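Local coordinates for RagB/SusD domain protein (Flavobacterium johnsoniae, PDB 5J5U), which probably binds chitin or chitin fragments at the cell surface as a SusD-like lipoprotein of a chitin utilization locus, at residues A[36-41]-A[413-418]. Numbering follows the deposited sequence.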
loop_
_atom_site.group_PDB
_atom_site.type_symbol
_atom_site.label_atom_id
_atom_site.label_comp_id
_atom_site.label_asym_id
_atom_site.label_seq_id
_atom_site.Cartn_x
_atom_site.Cartn_y
_atom_site.Cartn_z
ATOM N N ARG A 36 -4.079 -10.870 -6.307
ATOM C CA ARG A 36 -4.002 -10.358 -7.675
ATOM C C ARG A 36 -3.536 -8.884 -7.753
ATOM O O ARG A 36 -2.692 -8.536 -8.572
ATOM C CB ARG A 36 -5.359 -10.531 -8.357
ATOM C CG ARG A 36 -5.703 -11.992 -8.645
ATOM C CD ARG A 36 -7.212 -12.211 -8.886
ATOM N NE ARG A 36 -7.489 -13.610 -9.239
ATOM C CZ ARG A 36 -7.540 -14.609 -8.360
ATOM N NH1 ARG A 36 -7.351 -14.370 -7.070
ATOM N NH2 ARG A 36 -7.770 -15.847 -8.767
ATOM N N THR A 37 -4.048 -8.029 -6.877
ATOM C CA THR A 37 -3.739 -6.607 -6.972
ATOM C C THR A 37 -2.530 -6.202 -6.143
ATOM O O THR A 37 -1.728 -5.390 -6.584
ATOM C CB THR A 37 -4.930 -5.743 -6.527
ATOM O OG1 THR A 37 -6.129 -6.264 -7.095
ATOM C CG2 THR A 37 -4.737 -4.314 -7.008
ATOM N N ASN A 38 -2.409 -6.771 -4.949
ATOM C CA ASN A 38 -1.284 -6.493 -4.051
ATOM C C ASN A 38 -0.038 -7.288 -4.465
ATOM O O ASN A 38 0.981 -6.699 -4.890
ATOM C CB ASN A 38 -1.693 -6.816 -2.590
ATOM C CG ASN A 38 -0.586 -6.534 -1.543
ATOM O OD1 ASN A 38 0.543 -6.135 -1.853
ATOM N ND2 ASN A 38 -0.932 -6.760 -0.283
ATOM N N LEU A 39 -0.142 -8.615 -4.387
ATOM C CA LEU A 39 1.007 -9.478 -4.625
ATOM C C LEU A 39 1.457 -9.468 -6.086
ATOM O O LEU A 39 2.559 -9.079 -6.377
ATOM C CB LEU A 39 0.697 -10.928 -4.185
ATOM C CG LEU A 39 1.815 -12.001 -4.212
ATOM C CD1 LEU A 39 3.150 -11.430 -3.767
ATOM C CD2 LEU A 39 1.478 -13.236 -3.365
ATOM N N ILE A 40 0.591 -9.876 -7.000
ATOM C CA ILE A 40 1.023 -10.114 -8.371
ATOM C C ILE A 40 1.303 -8.825 -9.128
ATOM O O ILE A 40 2.431 -8.609 -9.572
ATOM C CB ILE A 40 -0.021 -10.959 -9.171
ATOM C CG1 ILE A 40 -0.042 -12.397 -8.669
ATOM C CG2 ILE A 40 0.312 -10.927 -10.658
ATOM C CD1 ILE A 40 -1.272 -13.192 -9.104
ATOM N N TYR A 41 0.301 -7.972 -9.301
ATOM C CA TYR A 41 0.522 -6.797 -10.154
ATOM C C TYR A 41 1.250 -5.651 -9.420
ATOM O O TYR A 41 2.343 -5.270 -9.856
ATOM C CB TYR A 41 -0.786 -6.293 -10.755
ATOM C CG TYR A 41 -1.161 -6.966 -12.067
ATOM C CD1 TYR A 41 -0.191 -7.429 -12.943
ATOM C CD2 TYR A 41 -2.493 -7.157 -12.412
ATOM C CE1 TYR A 41 -0.540 -8.050 -14.136
ATOM C CE2 TYR A 41 -2.858 -7.765 -13.607
ATOM C CZ TYR A 41 -1.882 -8.219 -14.460
ATOM O OH TYR A 41 -2.253 -8.839 -15.625
ATOM N N PHE A 413 4.468 -5.568 1.671
ATOM C CA PHE A 413 3.208 -6.249 1.999
ATOM C C PHE A 413 1.965 -5.356 1.834
ATOM O O PHE A 413 0.838 -5.839 1.954
ATOM C CB PHE A 413 3.241 -6.827 3.423
ATOM C CG PHE A 413 4.481 -7.622 3.711
ATOM C CD1 PHE A 413 4.921 -8.584 2.821
ATOM C CD2 PHE A 413 5.243 -7.365 4.848
ATOM C CE1 PHE A 413 6.078 -9.301 3.069
ATOM C CE2 PHE A 413 6.394 -8.079 5.103
ATOM C CZ PHE A 413 6.810 -9.052 4.221
ATOM N N ASN A 414 2.177 -4.075 1.536
ATOM C CA ASN A 414 1.106 -3.167 1.112
ATOM C C ASN A 414 1.516 -2.533 -0.216
ATOM O O ASN A 414 1.755 -1.329 -0.303
ATOM C CB ASN A 414 0.818 -2.074 2.151
ATOM C CG ASN A 414 -0.545 -1.423 1.938
ATOM O OD1 ASN A 414 -1.180 -1.608 0.891
ATOM N ND2 ASN A 414 -0.983 -0.631 2.905
ATOM N N SER A 415 1.635 -3.380 -1.232
ATOM C CA SER A 415 2.265 -2.995 -2.476
ATOM C C SER A 415 1.462 -1.990 -3.289
ATOM O O SER A 415 2.040 -1.308 -4.136
ATOM C CB SER A 415 2.557 -4.229 -3.336
ATOM O OG SER A 415 3.529 -5.037 -2.708
ATOM N N ILE A 416 0.156 -1.908 -3.053
ATOM C CA ILE A 416 -0.665 -0.924 -3.738
ATOM C C ILE A 416 -0.122 0.492 -3.450
ATOM O O ILE A 416 0.026 1.306 -4.376
ATOM C CB ILE A 416 -2.139 -1.036 -3.325
ATOM C CG1 ILE A 416 -2.749 -2.319 -3.872
ATOM C CG2 ILE A 416 -2.960 0.174 -3.829
ATOM C CD1 ILE A 416 -4.207 -2.519 -3.449
ATOM N N GLU A 417 0.203 0.769 -2.180
ATOM C CA GLU A 417 0.723 2.087 -1.779
ATOM C C GLU A 417 2.118 2.372 -2.331
ATOM O O GLU A 417 2.403 3.466 -2.761
ATOM C CB GLU A 417 0.744 2.222 -0.259
ATOM C CG GLU A 417 -0.628 2.248 0.356
ATOM C CD GLU A 417 -1.566 3.159 -0.406
ATOM O OE1 GLU A 417 -1.209 4.346 -0.584
ATOM O OE2 GLU A 417 -2.649 2.691 -0.828
ATOM N N ALA A 418 2.980 1.374 -2.311
ATOM C CA ALA A 418 4.292 1.511 -2.897
ATOM C C ALA A 418 4.189 1.779 -4.393
ATOM O O ALA A 418 4.942 2.577 -4.917
ATOM C CB ALA A 418 5.104 0.276 -2.648
HETATM O O HOH W 1 2.996 -6.875 -1.048
#
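N38 reaches from helix 31-45 to the start of helix 415-425 and grips its backbone at two points. From CB, the side chain runs with CG anti to the backbone N (chi1 -179°), on the side of the carbonyl carbon. CG lies 3.8 Å from F413 O, and its two branches make the bonds. OD1 accepts the backbone N-H of S415, with N to OD1 at 3.0 Å. The donor sits above the carbonyl plane, 50° out of it. The CB of S415 comes close to the same OD1, at 3.1 Å. A water also donates to OD1, 2.7 Å away, and bonds to the OG of S415. That OG is further bonded to H48 ND1. ND2 gives a nearly straight bond to the backbone O of F413 at 3.0 Å, and that O lies close to the amide plane of N38. ND2 also bonds Q34 OE1, one turn back, and these partners probably fix which way round the amide sits. The S415 N-H, in the first turn of helix 415-425, is thus taken by a side chain from helix 31-45, while N414 holds the N-cap position but makes no capping bond with its own side chain. This joins an early and a late helix in the buried interior of the largely helical SusD-like fold. An alanine here would remove both amide bonds, and the S415 N-H and F413 O would probably be left without these mates. Beside the amide, T37 CG2 meets I416 CD1 at 4.0 Å. L247 of helix 246-253 touches the side chains of both N38 and F413.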